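Local coordinates for protein acyl-CoA dehydrogenase (Bacillus anthracis, PDB 3OWA) that probably oxidises fatty acyl-CoA thioesters to trans-2-enoyl-CoA, using bound flavin-adenine dinucleotide as the electron acceptor, as in other acyl-CoA dehydrogenases, at residues 31-36 against 324-329; 62-67 against 232-237; 354-359 against 423-428. All blocks are in the same frame, centred on the assembly; numbering follows the deposited sequence.

Contact 1. Residues 31-36 against 324-329; sequences EDFSSE and SVYRTV
The phenol oxygen of Tyr326, which hydrogen-bonds to Glu103 OE2, heads a ring whose face is met by the edge of Phe33, from the turn before helix 35-52. The pair is a T-shaped stack: the planes stand at 77° and the centroids of the Phe33 and Tyr326 rings lie 5.2 Å apart. The touching edge is the CE2-CZ bond. Phe33 CZ sits 3.8 Å from Tyr326 CE2, while Phe33 CE2 comes within 3.9 Å of Tyr326 CD2, which places the approach over the rim of the tyrosine ring and not over its centre. Tyr326 CG lies beside its backbone N (chi1 -81°), and this rotation carries the ring out from helix 305-336 toward Phe33. The hydroxyl thus pairs with Glu103 of helix 95-105 while the ring carbons meet Phe33 in a purely apolar contact. Just past Phe33, Ser34 takes the N-cap position of helix 35-52. Helix 95-105 packs against both rings, through Leu100 on each, and helix 257-293 touches Tyr326 through Val274. The contact thus ties the approach to an N-terminal helix to a long C-terminal one.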
ATOM      1  N   GLU A  31     -15.557   8.072  24.591  1.00 47.58           N
ATOM      2  CA  GLU A  31     -16.295   9.083  25.373  1.00 48.42           C
ATOM      3  C   GLU A  31     -16.579   8.595  26.803  1.00 49.67           C
ATOM      4  O   GLU A  31     -16.848   9.391  27.711  1.00 50.04           O
ATOM      5  CB  GLU A  31     -17.598   9.524  24.649  1.00 49.13           C
ATOM      6  CG  GLU A  31     -17.392  10.421  23.419  1.00 47.46           C
ATOM      7  CD  GLU A  31     -16.621   9.733  22.247  1.00 48.67           C
ATOM      8  OE1 GLU A  31     -17.031   8.658  21.771  1.00 45.74           O
ATOM      9  OE2 GLU A  31     -15.606  10.293  21.789  1.00 47.82           O
ATOM     10  N   ASP A  32     -16.471   7.281  26.994  1.00 49.41           N
ATOM     11  CA  ASP A  32     -16.613   6.642  28.287  1.00 49.65           C
ATOM     12  C   ASP A  32     -15.324   6.606  29.138  1.00 49.07           C
ATOM     13  O   ASP A  32     -15.352   6.092  30.250  1.00 49.37           O
ATOM     14  CB  ASP A  32     -17.159   5.222  28.077  1.00 49.90           C
ATOM     15  CG  ASP A  32     -18.529   5.221  27.378  1.00 53.17           C
ATOM     16  OD1 ASP A  32     -19.367   6.070  27.757  1.00 57.53           O
ATOM     17  OD2 ASP A  32     -18.774   4.401  26.466  1.00 51.14           O
ATOM     18  N   PHE A  33     -14.206   7.135  28.632  1.00 46.81           N
ATOM     19  CA  PHE A  33     -12.963   7.173  29.412  1.00 46.21           C
ATOM     20  C   PHE A  33     -13.202   7.959  30.705  1.00 48.08           C
ATOM     21  O   PHE A  33     -13.872   8.983  30.667  1.00 48.90           O
ATOM     22  CB  PHE A  33     -11.843   7.887  28.650  1.00 44.86           C
ATOM     23  CG  PHE A  33     -11.282   7.109  27.463  1.00 43.38           C
ATOM     24  CD1 PHE A  33     -10.624   7.779  26.449  1.00 42.54           C
ATOM     25  CD2 PHE A  33     -11.437   5.738  27.365  1.00 44.60           C
ATOM     26  CE1 PHE A  33     -10.099   7.085  25.338  1.00 44.36           C
ATOM     27  CE2 PHE A  33     -10.918   5.031  26.254  1.00 44.62           C
ATOM     28  CZ  PHE A  33     -10.249   5.715  25.258  1.00 44.20           C
ATOM     29  N   SER A  34     -12.647   7.494  31.819  1.00 48.20           N
ATOM     30  CA  SER A  34     -12.660   8.252  33.076  1.00 50.13           C
ATOM     31  C   SER A  34     -11.508   9.277  33.096  1.00 49.48           C
ATOM     32  O   SER A  34     -10.631   9.247  32.234  1.00 48.10           O
ATOM     33  CB  SER A  34     -12.447   7.285  34.234  1.00 50.26           C
ATOM     34  OG  SER A  34     -11.112   6.794  34.203  1.00 52.60           O
ATOM     35  N   SER A  35     -11.481  10.158  34.097  1.00 49.42           N
ATOM     36  CA  SER A  35     -10.326  11.032  34.330  1.00 49.30           C
ATOM     37  C   SER A  35      -9.026  10.241  34.589  1.00 48.51           C
ATOM     38  O   SER A  35      -7.947  10.709  34.228  1.00 46.24           O
ATOM     39  CB  SER A  35     -10.572  11.982  35.520  1.00 51.85           C
ATOM     40  OG  SER A  35     -11.706  12.819  35.258  1.00 55.42           O
ATOM     41  N   GLU A  36      -9.136   9.077  35.237  1.00 48.78           N
ATOM     42  CA  GLU A  36      -8.007   8.163  35.430  1.00 49.57           C
ATOM     43  C   GLU A  36      -7.390   7.671  34.106  1.00 47.69           C
ATOM     44  O   GLU A  36      -6.157   7.669  33.940  1.00 46.44           O
ATOM     45  CB  GLU A  36      -8.438   6.970  36.269  1.00 50.65           C
ATOM     46  CG  GLU A  36      -8.149   7.151  37.769  1.00 57.89           C
ATOM     47  CD  GLU A  36      -9.196   6.515  38.691  1.00 66.01           C
ATOM     48  OE1 GLU A  36     -10.385   6.423  38.293  1.00 69.21           O
ATOM     49  OE2 GLU A  36      -8.832   6.132  39.836  1.00 74.30           O
ATOM     50  N   SER A 324     -14.112   0.686  16.767  1.00 36.12           N
ATOM     51  CA  SER A 324     -14.258  -0.751  16.873  1.00 37.43           C
ATOM     52  C   SER A 324     -13.210  -1.412  17.813  1.00 36.93           C
ATOM     53  O   SER A 324     -13.500  -2.420  18.473  1.00 36.65           O
ATOM     54  CB  SER A 324     -14.282  -1.414  15.475  1.00 37.13           C
ATOM     55  OG  SER A 324     -13.076  -1.185  14.784  1.00 38.55           O
ATOM     56  N   VAL A 325     -12.013  -0.832  17.899  1.00 36.83           N
ATOM     57  CA  VAL A 325     -10.981  -1.367  18.808  1.00 36.12           C
ATOM     58  C   VAL A 325     -11.371  -1.171  20.282  1.00 36.61           C
ATOM     59  O   VAL A 325     -11.248  -2.106  21.079  1.00 36.71           O
ATOM     60  CB  VAL A 325      -9.554  -0.797  18.512  1.00 35.66           C
ATOM     61  CG1 VAL A 325      -8.561  -1.317  19.488  1.00 35.87           C
ATOM     62  CG2 VAL A 325      -9.091  -1.226  17.120  1.00 35.82           C
ATOM     63  N   TYR A 326     -11.796   0.035  20.656  1.00 36.27           N
ATOM     64  CA  TYR A 326     -12.159   0.294  22.051  1.00 37.33           C
ATOM     65  C   TYR A 326     -13.458  -0.390  22.466  1.00 37.50           C
ATOM     66  O   TYR A 326     -13.640  -0.698  23.628  1.00 37.98           O
ATOM     67  CB  TYR A 326     -12.175   1.791  22.387  1.00 37.69           C
ATOM     68  CG  TYR A 326     -10.774   2.286  22.648  1.00 37.68           C
ATOM     69  CD1 TYR A 326     -10.048   2.971  21.660  1.00 37.67           C
ATOM     70  CD2 TYR A 326     -10.147   2.006  23.861  1.00 38.42           C
ATOM     71  CE1 TYR A 326      -8.720   3.388  21.911  1.00 39.96           C
ATOM     72  CE2 TYR A 326      -8.849   2.416  24.126  1.00 37.63           C
ATOM     73  CZ  TYR A 326      -8.141   3.096  23.142  1.00 39.34           C
ATOM     74  OH  TYR A 326      -6.862   3.489  23.416  1.00 40.19           O
ATOM     75  N   ARG A 327     -14.317  -0.657  21.492  1.00 37.98           N
ATOM     76  CA  ARG A 327     -15.465  -1.513  21.692  1.00 38.53           C
ATOM     77  C   ARG A 327     -14.984  -2.872  22.175  1.00 38.98           C
ATOM     78  O   ARG A 327     -15.496  -3.386  23.149  1.00 39.36           O
ATOM     79  CB  ARG A 327     -16.260  -1.667  20.395  1.00 38.59           C
ATOM     80  CG  ARG A 327     -17.417  -2.664  20.480  1.00 39.91           C
ATOM     81  CD  ARG A 327     -18.279  -2.604  19.249  1.00 42.92           C
ATOM     82  NE  ARG A 327     -19.436  -3.494  19.311  1.00 45.53           N
ATOM     83  CZ  ARG A 327     -20.303  -3.676  18.316  1.00 46.61           C
ATOM     84  NH1 ARG A 327     -20.163  -3.033  17.152  1.00 44.42           N
ATOM     85  NH2 ARG A 327     -21.313  -4.515  18.488  1.00 48.87           N
ATOM     86  N   THR A 328     -14.014  -3.467  21.479  1.00 37.68           N
ATOM     87  CA  THR A 328     -13.499  -4.761  21.879  1.00 37.95           C
ATOM     88  C   THR A 328     -12.860  -4.715  23.277  1.00 39.16           C
ATOM     89  O   THR A 328     -13.083  -5.625  24.101  1.00 39.25           O
ATOM     90  CB  THR A 328     -12.480  -5.281  20.828  1.00 36.07           C
ATOM     91  OG1 THR A 328     -13.139  -5.421  19.571  1.00 37.29           O
ATOM     92  CG2 THR A 328     -11.915  -6.627  21.224  1.00 37.24           C
ATOM     93  N   VAL A 329     -12.053  -3.678  23.530  1.00 39.71           N
ATOM     94  CA  VAL A 329     -11.418  -3.493  24.837  1.00 40.81           C
ATOM     95  C   VAL A 329     -12.516  -3.419  25.910  1.00 42.73           C
ATOM     96  O   VAL A 329     -12.434  -4.091  26.946  1.00 43.21           O
ATOM     97  CB  VAL A 329     -10.501  -2.240  24.873  1.00 40.46           C
ATOM     98  CG1 VAL A 329      -9.861  -2.099  26.236  1.00 41.74           C
ATOM     99  CG2 VAL A 329      -9.378  -2.333  23.774  1.00 39.91           C
TER

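Contact 2. Residues 62-67 against 232-237; sequences HEFDRS and CSSTRT
A Schellman motif and an FAD-binding strand come together where Phe64 packs on the residues Cys232 to Ser234. His62, with positive phi, is the C-prime residue that ends the preceding helix, and the chain then turns into helix 64-76. On the other side the loop 232-234 leads into strand 235-240, where Thr235 belongs to the pocket of the bound flavin-adenine dinucleotide. Phe64 bridges them, with a different group on each face of its ring. His62 CA lies 3.9 Å above the plane of the Phe64 ring, over its centre, and Ser234 CB rests over the opposite face. The latter is a CH-pi contact, 4.0 Å from Ser234 CB to the centroid of the Phe64 ring and 25° off the normal. Nearer the rim, Phe64 CZ approaches Ser234 CA to 3.6 Å. The ring edge has a different neighbour: Cys232 O lies in its plane, 3.4 Å from Phe64 CE1. With OG anti to the backbone N (chi1 165°), Ser234 presents its methylene to the ring while its hydroxyl engages Glu224 and the backbone N of Ala191. Cys232 O is also reached by a water, which donates a bond of 2.7 Å to it and lies 3.0 Å from Ser67 OG, bridging loop and helix. Within 62-67, a salt bridge of 2.7 Å links Arg66 NE to Glu63 OE1, and Arg66 NH1 has a second carboxylate partner in Glu55. The chemistry is therefore divided: carbon-bound hydrogens meet the ring face, a carbonyl oxygen meets the ring edge, where the aromatic hydrogens carry a slight positive charge, and water and Glu224 take up the stronger polar demands of a largely buried junction.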
ATOM      1  N   HIS A  62      20.355   1.077  16.725  1.00 31.10           N
ATOM      2  CA  HIS A  62      20.630  -0.118  17.559  1.00 31.95           C
ATOM      3  C   HIS A  62      21.497   0.212  18.749  1.00 32.58           C
ATOM      4  O   HIS A  62      22.304  -0.614  19.188  1.00 33.47           O
ATOM      5  CB  HIS A  62      21.271  -1.261  16.742  1.00 31.95           C
ATOM      6  CG  HIS A  62      20.338  -1.853  15.746  1.00 35.09           C
ATOM      7  ND1 HIS A  62      20.667  -2.940  14.968  1.00 37.21           N
ATOM      8  CD2 HIS A  62      19.068  -1.513  15.404  1.00 36.41           C
ATOM      9  CE1 HIS A  62      19.652  -3.238  14.178  1.00 37.68           C
ATOM     10  NE2 HIS A  62      18.663  -2.398  14.426  1.00 36.97           N
ATOM     11  N   GLU A  63      21.312   1.404  19.296  1.00 30.62           N
ATOM     12  CA  GLU A  63      21.964   1.686  20.543  1.00 31.25           C
ATOM     13  C   GLU A  63      21.078   1.167  21.672  1.00 31.24           C
ATOM     14  O   GLU A  63      20.393   1.939  22.334  1.00 30.27           O
ATOM     15  CB  GLU A  63      22.251   3.180  20.682  1.00 31.24           C
ATOM     16  CG  GLU A  63      23.272   3.645  19.682  1.00 35.63           C
ATOM     17  CD  GLU A  63      23.854   5.019  20.006  1.00 42.18           C
ATOM     18  OE1 GLU A  63      23.723   5.519  21.163  1.00 42.01           O
ATOM     19  OE2 GLU A  63      24.460   5.592  19.075  1.00 46.49           O
ATOM     20  N   PHE A  64      21.144  -0.142  21.920  1.00 31.33           N
ATOM     21  CA  PHE A  64      20.151  -0.809  22.782  1.00 31.21           C
ATOM     22  C   PHE A  64      20.299  -0.499  24.290  1.00 32.35           C
ATOM     23  O   PHE A  64      19.336  -0.607  25.058  1.00 32.83           O
ATOM     24  CB  PHE A  64      20.137  -2.327  22.493  1.00 31.88           C
ATOM     25  CG  PHE A  64      19.630  -2.690  21.120  1.00 29.30           C
ATOM     26  CD1 PHE A  64      18.421  -2.236  20.680  1.00 31.46           C
ATOM     27  CD2 PHE A  64      20.361  -3.550  20.288  1.00 34.58           C
ATOM     28  CE1 PHE A  64      17.931  -2.536  19.439  1.00 33.33           C
ATOM     29  CE2 PHE A  64      19.861  -3.893  19.017  1.00 30.31           C
ATOM     30  CZ  PHE A  64      18.647  -3.398  18.591  1.00 32.08           C
ATOM     31  N   ASP A  65      21.491  -0.063  24.704  1.00 31.89           N
ATOM     32  CA  ASP A  65      21.679   0.430  26.030  1.00 32.75           C
ATOM     33  C   ASP A  65      20.644   1.519  26.355  1.00 30.92           C
ATOM     34  O   ASP A  65      20.171   1.623  27.487  1.00 30.89           O
ATOM     35  CB  ASP A  65      23.095   0.975  26.191  1.00 34.12           C
ATOM     36  CG  ASP A  65      24.141  -0.127  26.230  1.00 40.76           C
ATOM     37  OD1 ASP A  65      23.768  -1.327  26.052  1.00 45.12           O
ATOM     38  OD2 ASP A  65      25.334   0.222  26.407  1.00 47.04           O
ATOM     39  N   ARG A  66      20.312   2.334  25.366  1.00 30.20           N
ATOM     40  CA  ARG A  66      19.338   3.445  25.579  1.00 29.84           C
ATOM     41  C   ARG A  66      17.938   2.890  25.698  1.00 28.90           C
ATOM     42  O   ARG A  66      17.171   3.342  26.543  1.00 29.56           O
ATOM     43  CB  ARG A  66      19.401   4.441  24.434  1.00 30.32           C
ATOM     44  CG  ARG A  66      20.713   5.229  24.321  1.00 31.63           C
ATOM     45  CD  ARG A  66      20.662   6.024  23.031  1.00 31.41           C
ATOM     46  NE  ARG A  66      21.907   6.719  22.715  1.00 32.96           N
ATOM     47  CZ  ARG A  66      22.156   7.978  23.044  1.00 40.99           C
ATOM     48  NH1 ARG A  66      21.243   8.668  23.715  1.00 39.78           N
ATOM     49  NH2 ARG A  66      23.315   8.539  22.702  1.00 40.97           N
ATOM     50  N   SER A  67      17.594   1.885  24.885  1.00 27.63           N
ATOM     51  CA  SER A  67      16.275   1.231  25.017  1.00 28.91           C
ATOM     52  C   SER A  67      16.106   0.692  26.406  1.00 30.47           C
ATOM     53  O   SER A  67      15.056   0.897  27.040  1.00 32.17           O
ATOM     54  CB  SER A  67      16.174  -0.005  24.084  1.00 29.27           C
ATOM     55  OG  SER A  67      16.357   0.402  22.750  1.00 30.73           O
ATOM     56  N   CYS A 232      14.537   0.185  15.356  1.00 24.59           N
ATOM     57  CA  CYS A 232      15.004   0.227  16.709  1.00 26.50           C
ATOM     58  C   CYS A 232      14.493  -0.940  17.574  1.00 26.43           C
ATOM     59  O   CYS A 232      14.926  -1.067  18.705  1.00 28.91           O
ATOM     60  CB  CYS A 232      14.590   1.547  17.344  1.00 27.34           C
ATOM     61  SG  CYS A 232      12.882   1.674  17.496  1.00 36.61           S
ATOM     62  N   SER A 233      13.632  -1.828  17.057  1.00 23.27           N
ATOM     63  CA  SER A 233      13.301  -3.035  17.803  1.00 23.63           C
ATOM     64  C   SER A 233      14.385  -4.113  17.596  1.00 24.13           C
ATOM     65  O   SER A 233      14.718  -4.491  16.444  1.00 27.86           O
ATOM     66  CB  SER A 233      11.937  -3.561  17.290  1.00 24.23           C
ATOM     67  OG  SER A 233      11.561  -4.771  17.967  1.00 29.36           O
ATOM     68  N   SER A 234      14.897  -4.704  18.677  1.00 23.08           N
ATOM     69  CA  SER A 234      15.897  -5.764  18.554  1.00 22.54           C
ATOM     70  C   SER A 234      15.245  -7.028  17.997  1.00 22.07           C
ATOM     71  O   SER A 234      14.147  -7.386  18.449  1.00 21.24           O
ATOM     72  CB  SER A 234      16.492  -6.082  19.938  1.00 22.98           C
ATOM     73  OG  SER A 234      17.203  -7.357  19.818  1.00 23.20           O
ATOM     74  N   THR A 235      15.871  -7.712  17.027  1.00 21.19           N
ATOM     75  CA  THR A 235      15.253  -8.855  16.416  1.00 20.29           C
ATOM     76  C   THR A 235      16.348  -9.851  16.080  1.00 20.30           C
ATOM     77  O   THR A 235      17.211  -9.544  15.274  1.00 21.97           O
ATOM     78  CB  THR A 235      14.473  -8.444  15.085  1.00 21.87           C
ATOM     79  OG1 THR A 235      13.542  -7.361  15.374  1.00 24.55           O
ATOM     80  CG2 THR A 235      13.639  -9.593  14.554  1.00 23.28           C
ATOM     81  N   ARG A 236      16.417 -10.994  16.777  1.00 19.76           N
ATOM     82  CA  ARG A 236      17.483 -11.971  16.553  1.00 21.27           C
ATOM     83  C   ARG A 236      16.948 -13.363  16.613  1.00 22.48           C
ATOM     84  O   ARG A 236      15.843 -13.589  17.063  1.00 24.58           O
ATOM     85  CB  ARG A 236      18.575 -11.891  17.652  1.00 21.16           C
ATOM     86  CG  ARG A 236      19.193 -10.497  17.891  1.00 19.39           C
ATOM     87  CD  ARG A 236      20.285 -10.609  18.928  1.00 19.01           C
ATOM     88  NE  ARG A 236      20.925  -9.303  19.128  1.00 21.77           N
ATOM     89  CZ  ARG A 236      22.022  -9.135  19.846  1.00 23.90           C
ATOM     90  NH1 ARG A 236      22.648 -10.199  20.394  1.00 28.31           N
ATOM     91  NH2 ARG A 236      22.519  -7.903  19.984  1.00 24.07           N
ATOM     92  N   THR A 237      17.766 -14.333  16.221  1.00 24.54           N
ATOM     93  CA  THR A 237      17.376 -15.709  16.401  1.00 25.35           C
ATOM     94  C   THR A 237      17.850 -16.124  17.803  1.00 26.27           C
ATOM     95  O   THR A 237      18.972 -15.790  18.195  1.00 26.02           O
ATOM     96  CB  THR A 237      18.084 -16.576  15.292  1.00 26.45           C
ATOM     97  OG1 THR A 237      17.441 -16.281  14.054  1.00 27.63           O
ATOM     98  CG2 THR A 237      17.983 -18.085  15.577  1.00 24.84           C
TER
HETATM   99  O   HOH W   1      14.051  -0.678  21.234  1.00 42.38           O

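Contact 3. Residues 354-359 against 423-428; sequences IAEYAI and LRKAMK
Lys425 and Ile359 lie alongside each other, running in opposite directions, so that the aliphatic part of the lysine passes the end of the isoleucine. Ile359 CD1 touches Lys425 CE at 4.0 Å and Lys425 CD at 4.1 Å. The lysine leaves helix 411-427 as an extended chain and bends only at its last torsion (chi4 -80°), a kink that turns the ammonium toward the turn between helices 348-355 and 358-383. There Lys425 NZ makes a weak hydrogen bond of 3.4 Å to Glu356 O. This carbonyl belongs to a type I beta turn from Ala355 to Ala358, within which Tyr357 is the N-cap of the second helix. The Glu356 side chain folds back, its CG lying 3.5 Å above the centre of the Tyr357 ring. Glu356 OE2, 4.4 Å from Lys425 NZ, stops short of a salt bridge and accepts a hydrogen bond from Gly14 N. Glu430, whose carboxylate is close to that of Glu356, forms a long, weak ion pair with Lys425 NZ. The ammonium would probably ease the repulsion between the two acids. The contact is mixed: a methyl against the lysine chain, one weak bond to a carbonyl, and nearby opposite charges.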
ATOM      1  N   ILE A 354     -11.140 -12.680  27.493  1.00 48.44           N
ATOM      2  CA  ILE A 354     -10.807 -12.142  26.176  1.00 47.13           C
ATOM      3  C   ILE A 354     -10.983 -13.163  25.073  1.00 46.11           C
ATOM      4  O   ILE A 354     -11.413 -12.795  24.007  1.00 44.53           O
ATOM      5  CB  ILE A 354      -9.400 -11.504  26.118  1.00 46.36           C
ATOM      6  CG1 ILE A 354      -9.170 -10.818  24.764  1.00 46.95           C
ATOM      7  CG2 ILE A 354      -8.327 -12.525  26.453  1.00 46.14           C
ATOM      8  CD1 ILE A 354     -10.130  -9.599  24.490  1.00 49.17           C
ATOM      9  N   ALA A 355     -10.656 -14.433  25.334  1.00 46.46           N
ATOM     10  CA  ALA A 355     -10.827 -15.491  24.335  1.00 46.51           C
ATOM     11  C   ALA A 355     -12.281 -15.511  23.829  1.00 47.22           C
ATOM     12  O   ALA A 355     -12.514 -15.814  22.660  1.00 47.50           O
ATOM     13  CB  ALA A 355     -10.406 -16.865  24.884  1.00 46.60           C
ATOM     14  N   GLU A 356     -13.228 -15.121  24.687  1.00 47.15           N
ATOM     15  CA  GLU A 356     -14.659 -14.997  24.320  1.00 48.64           C
ATOM     16  C   GLU A 356     -14.797 -14.124  23.072  1.00 48.06           C
ATOM     17  O   GLU A 356     -15.641 -14.386  22.191  1.00 48.05           O
ATOM     18  CB  GLU A 356     -15.449 -14.382  25.485  1.00 49.37           C
ATOM     19  CG  GLU A 356     -16.864 -13.957  25.161  1.00 52.44           C
ATOM     20  CD  GLU A 356     -17.780 -15.146  24.861  1.00 56.84           C
ATOM     21  OE1 GLU A 356     -17.470 -16.275  25.298  1.00 59.26           O
ATOM     22  OE2 GLU A 356     -18.813 -14.962  24.184  1.00 59.69           O
ATOM     23  N   TYR A 357     -13.921 -13.118  22.977  1.00 45.83           N
ATOM     24  CA  TYR A 357     -13.977 -12.165  21.882  1.00 44.35           C
ATOM     25  C   TYR A 357     -12.876 -12.348  20.842  1.00 42.64           C
ATOM     26  O   TYR A 357     -12.414 -11.370  20.253  1.00 41.93           O
ATOM     27  CB  TYR A 357     -14.001 -10.753  22.440  1.00 44.36           C
ATOM     28  CG  TYR A 357     -15.111 -10.601  23.444  1.00 46.17           C
ATOM     29  CD1 TYR A 357     -14.837 -10.489  24.794  1.00 46.48           C
ATOM     30  CD2 TYR A 357     -16.442 -10.610  23.033  1.00 47.02           C
ATOM     31  CE1 TYR A 357     -15.854 -10.382  25.723  1.00 48.25           C
ATOM     32  CE2 TYR A 357     -17.461 -10.487  23.935  1.00 49.00           C
ATOM     33  CZ  TYR A 357     -17.169 -10.386  25.281  1.00 50.34           C
ATOM     34  OH  TYR A 357     -18.195 -10.267  26.185  1.00 49.85           O
ATOM     35  N   ALA A 358     -12.477 -13.598  20.599  1.00 42.12           N
ATOM     36  CA  ALA A 358     -11.438 -13.894  19.593  1.00 40.00           C
ATOM     37  C   ALA A 358     -11.799 -13.330  18.229  1.00 39.33           C
ATOM     38  O   ALA A 358     -10.914 -12.867  17.519  1.00 38.57           O
ATOM     39  CB  ALA A 358     -11.129 -15.394  19.499  1.00 40.19           C
ATOM     40  N   ILE A 359     -13.088 -13.357  17.861  1.00 39.51           N
ATOM     41  CA  ILE A 359     -13.509 -12.828  16.564  1.00 38.60           C
ATOM     42  C   ILE A 359     -13.232 -11.333  16.444  1.00 37.45           C
ATOM     43  O   ILE A 359     -12.581 -10.892  15.508  1.00 36.53           O
ATOM     44  CB  ILE A 359     -14.976 -13.133  16.228  1.00 39.10           C
ATOM     45  CG1 ILE A 359     -15.149 -14.627  15.961  1.00 40.50           C
ATOM     46  CG2 ILE A 359     -15.412 -12.321  15.011  1.00 39.21           C
ATOM     47  CD1 ILE A 359     -16.629 -15.095  15.956  1.00 43.03           C
ATOM     48  N   LEU A 423     -18.896 -20.531  12.840  1.00 64.58           N
ATOM     49  CA  LEU A 423     -19.534 -21.843  12.680  1.00 68.10           C
ATOM     50  C   LEU A 423     -19.317 -22.763  13.896  1.00 70.01           C
ATOM     51  O   LEU A 423     -20.210 -23.531  14.267  1.00 71.71           O
ATOM     52  CB  LEU A 423     -19.055 -22.500  11.378  1.00 68.28           C
ATOM     53  CG  LEU A 423     -19.717 -22.170  10.023  1.00 69.82           C
ATOM     54  CD1 LEU A 423     -20.527 -20.852   9.970  1.00 72.28           C
ATOM     55  CD2 LEU A 423     -18.653 -22.161   8.919  1.00 69.84           C
ATOM     56  N   ARG A 424     -18.142 -22.669  14.520  1.00 70.68           N
ATOM     57  CA  ARG A 424     -17.827 -23.444  15.714  1.00 72.43           C
ATOM     58  C   ARG A 424     -18.667 -22.976  16.889  1.00 73.25           C
ATOM     59  O   ARG A 424     -19.070 -23.789  17.722  1.00 75.07           O
ATOM     60  CB  ARG A 424     -16.341 -23.354  16.060  1.00 71.94           C
ATOM     61  CG  ARG A 424     -15.779 -24.605  16.718  1.00 75.39           C
ATOM     62  CD  ARG A 424     -14.274 -24.527  16.869  1.00 79.50           C
ATOM     63  NE  ARG A 424     -13.630 -25.838  16.704  1.00 84.23           N
ATOM     64  CZ  ARG A 424     -12.309 -26.047  16.679  1.00 85.55           C
ATOM     65  NH1 ARG A 424     -11.837 -27.276  16.523  1.00 86.83           N
ATOM     66  NH2 ARG A 424     -11.453 -25.037  16.809  1.00 85.39           N
ATOM     67  N   LYS A 425     -18.941 -21.677  16.959  1.00 72.64           N
ATOM     68  CA  LYS A 425     -19.802 -21.143  18.000  1.00 73.07           C
ATOM     69  C   LYS A 425     -21.277 -21.548  17.786  1.00 75.71           C
ATOM     70  O   LYS A 425     -22.038 -21.684  18.753  1.00 76.46           O
ATOM     71  CB  LYS A 425     -19.653 -19.630  18.102  1.00 71.68           C
ATOM     72  CG  LYS A 425     -18.381 -19.169  18.784  1.00 67.53           C
ATOM     73  CD  LYS A 425     -18.279 -17.661  18.735  1.00 62.75           C
ATOM     74  CE  LYS A 425     -16.976 -17.157  19.346  1.00 60.41           C
ATOM     75  NZ  LYS A 425     -17.038 -17.116  20.827  1.00 58.86           N
ATOM     76  N   ALA A 426     -21.671 -21.740  16.526  1.00 77.04           N
ATOM     77  CA  ALA A 426     -23.008 -22.238  16.195  1.00 79.43           C
ATOM     78  C   ALA A 426     -23.172 -23.714  16.598  1.00 81.41           C
ATOM     79  O   ALA A 426     -24.236 -24.110  17.082  1.00 82.53           O
ATOM     80  CB  ALA A 426     -23.303 -22.050  14.723  1.00 79.08           C
HETATM   81  N   MSE A 427     -22.112 -24.510  16.409  1.00 82.09           N
HETATM   82  CA  MSE A 427     -22.078 -25.924  16.843  1.00 83.81           C
HETATM   83  C   MSE A 427     -22.181 -26.085  18.365  1.00 84.52           C
HETATM   84  O   MSE A 427     -22.977 -26.879  18.864  1.00 85.88           O
HETATM   85  CB  MSE A 427     -20.798 -26.621  16.361  1.00 83.56           C
HETATM   86  CG  MSE A 427     -20.695 -26.834  14.859  1.00 84.33           C
HETATM   87 SE   MSE A 427     -19.336 -28.175  14.490  0.46 86.88          SE
HETATM   88  CE  MSE A 427     -17.733 -27.166  14.981  1.00 85.55           C
ATOM     89  N   LYS A 428     -21.369 -25.330  19.098  1.00 83.87           N
ATOM     90  CA  LYS A 428     -21.357 -25.401  20.557  1.00 84.52           C
ATOM     91  C   LYS A 428     -22.581 -24.724  21.214  1.00 85.16           C
ATOM     92  O   LYS A 428     -22.724 -24.735  22.439  1.00 85.83           O
ATOM     93  CB  LYS A 428     -20.028 -24.855  21.100  1.00 83.48           C
ATOM     94  CG  LYS A 428     -18.824 -25.746  20.766  1.00 83.96           C
ATOM     95  CD  LYS A 428     -17.490 -25.120  21.209  1.00 84.69           C
ATOM     96  CE  LYS A 428     -16.288 -25.880  20.623  1.00 84.77           C
ATOM     97  NZ  LYS A 428     -15.054 -25.041  20.552  1.00 84.52           N
TER

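In the fold
The three contacts illustrate how an acyl-CoA dehydrogenase fold is knit from parts distant in sequence. Contact 2 joins the N-terminal helices to the middle beta domain and is the one beside a flavin: its Thr235 touches a bound FAD, and the Ser233 side chain is about 6 Å from it. Contact 1 spans the N-terminal and C-terminal helical regions, its centre about 32 Å from that of contact 2. Contact 3 stays among C-terminal helices; its centre is about 38 Å from that of contact 2, across the centre of the chain. Contacts 1 and 3 are closer, about 5 Å between nearest atoms, without touching. Helix 305-336 of contact 1 and helix 358-383 of contact 3 carry residues, Ile307 and Gln381, of a second FAD pocket, distinct from that of Thr235.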